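PDB 4B9P: anti-sigma-I factor RsgI2 from Clostridium thermocellum, which probably restrains the sigma factor SigI2 and senses cellulose outside the cell through the family 3 carbohydrate-binding module described here. Local coordinates for residues A11-R16 with Y131-D136. Numbering follows the deposited sequence.
Sequences AYNHIR and YDQNSD. With CA (calcium ion), chain B; ZN (zinc ion), chain C.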
ATOM      1  N   ALA A  11      -8.757  -2.480   3.285  1.00 16.53           N
ATOM      2  CA  ALA A  11      -7.473  -2.163   3.917  1.00 16.68           C
ATOM      3  C   ALA A  11      -7.693  -1.783   5.367  1.00 16.66           C
ATOM      4  O   ALA A  11      -8.816  -1.452   5.788  1.00 17.35           O
ATOM      5  CB  ALA A  11      -6.807  -1.007   3.186  1.00 17.54           C
ATOM      6  N   TYR A  12      -6.627  -1.799   6.141  1.00 16.13           N
ATOM      7  CA  TYR A  12      -6.597  -1.126   7.409  1.00 16.05           C
ATOM      8  C   TYR A  12      -5.139  -0.883   7.774  1.00 16.84           C
ATOM      9  O   TYR A  12      -4.226  -1.456   7.166  1.00 17.52           O
ATOM     10  CB  TYR A  12      -7.322  -1.924   8.511  1.00 17.42           C
ATOM     11  CG  TYR A  12      -6.649  -3.168   9.013  1.00 18.16           C
ATOM     12  CD1 TYR A  12      -6.648  -4.339   8.252  1.00 19.56           C
ATOM     13  CD2 TYR A  12      -6.066  -3.211  10.283  1.00 20.47           C
ATOM     14  CE1 TYR A  12      -6.056  -5.517   8.725  1.00 21.48           C
ATOM     15  CE2 TYR A  12      -5.484  -4.375  10.754  1.00 22.48           C
ATOM     16  CZ  TYR A  12      -5.493  -5.523   9.987  1.00 23.60           C
ATOM     17  OH  TYR A  12      -4.908  -6.682  10.472  1.00 26.48           O
ATOM     18  N   ASN A  13      -4.927  -0.028   8.783  1.00 16.78           N
ATOM     19  CA  ASN A  13      -3.605   0.183   9.343  1.00 16.51           C
ATOM     20  C   ASN A  13      -3.448  -0.629  10.602  1.00 16.26           C
ATOM     21  O   ASN A  13      -4.223  -0.522  11.528  1.00 18.42           O
ATOM     22  CB  ASN A  13      -3.417   1.672   9.609  1.00 17.00           C
ATOM     23  CG  ASN A  13      -3.252   2.438   8.346  1.00 15.95           C
ATOM     24  OD1 ASN A  13      -4.214   2.894   7.739  1.00 17.73           O
ATOM     25  ND2 ASN A  13      -2.018   2.558   7.892  1.00 16.87           N
ATOM     26  N   HIS A  14      -2.408  -1.456  10.633  1.00 17.22           N
ATOM     27  CA  HIS A  14      -2.192  -2.331  11.771  1.00 18.20           C
ATOM     28  C   HIS A  14      -1.584  -1.600  12.955  1.00 19.97           C
ATOM     29  O   HIS A  14      -1.699  -2.071  14.085  1.00 22.92           O
ATOM     30  CB  HIS A  14      -1.321  -3.511  11.321  1.00 20.32           C
ATOM     31  CG  HIS A  14      -1.172  -4.589  12.346  1.00 21.92           C
ATOM     32  ND1 HIS A  14       0.050  -4.954  12.867  1.00 24.84           N
ATOM     33  CD2 HIS A  14      -2.073  -5.432  12.900  1.00 23.80           C
ATOM     34  CE1 HIS A  14      -0.105  -5.956  13.720  1.00 25.25           C
ATOM     35  NE2 HIS A  14      -1.383  -6.272  13.750  1.00 25.17           N
ATOM     36  N   ILE A  15      -0.933  -0.474  12.688  1.00 18.61           N
ATOM     37  CA  ILE A  15      -0.500   0.445  13.725  1.00 17.94           C
ATOM     38  C   ILE A  15      -1.199   1.763  13.480  1.00 18.13           C
ATOM     39  O   ILE A  15      -1.062   2.334  12.375  1.00 17.81           O
ATOM     40  CB  ILE A  15       1.030   0.686  13.693  1.00 20.52           C
ATOM     41  CG1 ILE A  15       1.780  -0.611  13.980  1.00 23.51           C
ATOM     42  CG2 ILE A  15       1.433   1.786  14.676  1.00 21.98           C
ATOM     43  CD1 ILE A  15       3.248  -0.446  13.846  1.00 27.25           C
ATOM     44  N   ARG A  16      -1.934   2.241  14.483  1.00 18.27           N
ATOM     45  CA  ARG A  16      -2.745   3.441  14.300  1.00 18.19           C
ATOM     46  C   ARG A  16      -2.371   4.595  15.204  1.00 19.30           C
ATOM     47  O   ARG A  16      -3.107   5.578  15.304  1.00 21.71           O
ATOM     48  CB  ARG A  16      -4.220   3.077  14.503  1.00 19.83           C
ATOM     49  CG  ARG A  16      -4.701   2.131  13.429  1.00 19.89           C
ATOM     50  CD  ARG A  16      -6.099   1.654  13.594  1.00 19.82           C
ATOM     51  NE  ARG A  16      -6.337   0.887  14.798  1.00 23.30           N
ATOM     52  CZ  ARG A  16      -6.014  -0.397  14.998  1.00 23.44           C
ATOM     53  NH1 ARG A  16      -5.399  -1.140  14.086  1.00 22.19           N
ATOM     54  NH2 ARG A  16      -6.358  -0.958  16.144  1.00 27.26           N
ATOM     55  N   TYR A 131       7.338   8.773  11.682  1.00 16.22           N
ATOM     56  CA  TYR A 131       6.283   9.342  10.850  1.00 15.69           C
ATOM     57  C   TYR A 131       5.173   9.932  11.684  1.00 17.48           C
ATOM     58  O   TYR A 131       4.841   9.401  12.759  1.00 19.61           O
ATOM     59  CB  TYR A 131       5.648   8.252  10.046  1.00 16.95           C
ATOM     60  CG  TYR A 131       6.500   7.655   8.946  1.00 16.17           C
ATOM     61  CD1 TYR A 131       6.811   8.384   7.814  1.00 17.23           C
ATOM     62  CD2 TYR A 131       6.913   6.338   9.025  1.00 17.49           C
ATOM     63  CE1 TYR A 131       7.530   7.796   6.770  1.00 17.01           C
ATOM     64  CE2 TYR A 131       7.600   5.736   7.990  1.00 18.71           C
ATOM     65  CZ  TYR A 131       7.880   6.460   6.859  1.00 17.18           C
ATOM     66  OH  TYR A 131       8.579   5.855   5.830  1.00 19.19           O
ATOM     67  N   ASP A 132       4.503  10.971  11.143  1.00 16.25           N
ATOM     68  CA  ASP A 132       3.209  11.419  11.634  1.00 15.87           C
ATOM     69  C   ASP A 132       2.151  10.860  10.700  1.00 16.21           C
ATOM     70  O   ASP A 132       2.161  11.198   9.499  1.00 16.28           O
ATOM     71  CB  ASP A 132       3.173  12.946  11.632  1.00 16.60           C
ATOM     72  CG  ASP A 132       1.815  13.465  11.958  1.00 17.84           C
ATOM     73  OD1 ASP A 132       0.967  13.668  11.048  1.00 19.12           O
ATOM     74  OD2 ASP A 132       1.574  13.704  13.154  1.00 21.95           O
ATOM     75  N   GLN A 133       1.227  10.035  11.212  1.00 16.24           N
ATOM     76  CA  GLN A 133       0.279   9.356  10.310  1.00 16.06           C
ATOM     77  C   GLN A 133      -0.959  10.167   9.988  1.00 16.22           C
ATOM     78  O   GLN A 133      -1.579   9.926   8.971  1.00 16.97           O
ATOM     79  CB  GLN A 133      -0.157   8.002  10.882  1.00 16.73           C
ATOM     80  CG  GLN A 133       1.006   7.044  11.102  1.00 17.89           C
ATOM     81  CD  GLN A 133       0.599   5.607  11.093  1.00 15.93           C
ATOM     82  OE1 GLN A 133       0.532   5.009  10.012  1.00 16.91           O
ATOM     83  NE2 GLN A 133       0.255   5.051  12.252  1.00 17.34           N
ATOM     84  N   ASN A 134      -1.381  11.075  10.854  1.00 16.92           N
ATOM     85  CA  ASN A 134      -2.635  11.774  10.559  1.00 18.92           C
ATOM     86  C   ASN A 134      -2.478  12.732   9.378  1.00 18.61           C
ATOM     87  O   ASN A 134      -3.485  13.135   8.794  1.00 21.46           O
ATOM     88  CB  ASN A 134      -3.101  12.520  11.802  1.00 23.06           C
ATOM     89  CG  ASN A 134      -3.575  11.589  12.882  1.00 28.99           C
ATOM     90  OD1 ASN A 134      -3.076  11.612  14.000  1.00 37.41           O
ATOM     91  ND2 ASN A 134      -4.524  10.746  12.544  1.00 27.19           N
ATOM     92  N   SER A 135      -1.242  13.011   8.980  1.00 16.33           N
ATOM     93  CA  SER A 135      -0.919  13.805   7.794  1.00 16.30           C
ATOM     94  C   SER A 135      -0.848  12.943   6.524  1.00 15.40           C
ATOM     95  O   SER A 135      -0.298  13.387   5.512  1.00 16.50           O
ATOM     96  CB  SER A 135       0.422  14.535   8.014  1.00 16.50           C
ATOM     97  OG  SER A 135       1.442  13.613   8.398  1.00 15.96           O
ATOM     98  N   ASP A 136      -1.323  11.695   6.592  1.00 16.54           N
ATOM     99  CA  ASP A 136      -1.206  10.762   5.467  1.00 16.29           C
ATOM    100  C   ASP A 136      -2.572  10.498   4.857  1.00 15.57           C
ATOM    101  O   ASP A 136      -3.452   9.932   5.531  1.00 16.66           O
ATOM    102  CB  ASP A 136      -0.581   9.430   5.908  1.00 15.33           C
ATOM    103  CG  ASP A 136       0.809   9.604   6.503  1.00 15.95           C
ATOM    104  OD1 ASP A 136       1.421  10.680   6.289  1.00 15.75           O
ATOM    105  OD2 ASP A 136       1.294   8.620   7.096  1.00 15.90           O
TER
HETATM  106 CA    CA B1167       3.128  11.939   7.453  1.00 15.38          CA
HETATM  107 ZN    ZN C1168      -2.062  -7.790  14.790  0.76 34.05          ZN
HETATM  108  O   HOH W   1       0.256   2.281   9.860  1.00 17.72           O
HETATM  109  O   HOH W   2       3.743   9.551   7.700  1.00 17.00           O
HETATM  110  O   HOH W   3      -3.908  -8.034  13.750  1.00 56.78           O
HETATM  111  O   HOH W   4      -2.644  -6.803  16.506  1.00 49.56           O
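Q133 reaches across to the end of strand 7-13 and the loop after it, directly through NE2 and by way of a water through OE1. Q133 NE2 donates to I15 O at 3.0 Å; the bond is nearly straight at the hydrogen (170°), and the oxygen lies close to the amide plane of Q133. Seen from I15, however, the donor stands well above the carbonyl plane, off either lone pair. NE2 also bonds to the carbonyl oxygen of T17, so two backbone oxygens of the loop share this one amide nitrogen. Q133 OE1 is 4.1 Å from N13 ND2, with the two amide planes almost perpendicular, and a water joins them. That water accepts from N13 ND2 at 3.0 Å and donates to Q133 OE1 at 2.7 Å and to I15 O, which is thus gripped twice. With CG anti to its carbonyl carbon (chi1 -60°) and the chain extended beyond it, the Q133 side chain bridges the gap. R16 braces the loop from within, its NH1 bonding N13 O at 2.9 Å, in the plane of both groups. D132 O, just before the type I turn from Q133 to D136, and S135 OG and D136 OD1 within it bind the calcium ion, together with T49 and D51. N13 also bonds to N140 and Y46. In this family 3 carbohydrate-binding module, a beta sandwich, the contact links the end of strand 7-13, in one five-stranded antiparallel sheet, to the calcium-binding turn after strand 131-132, which pairs with strand 19-20.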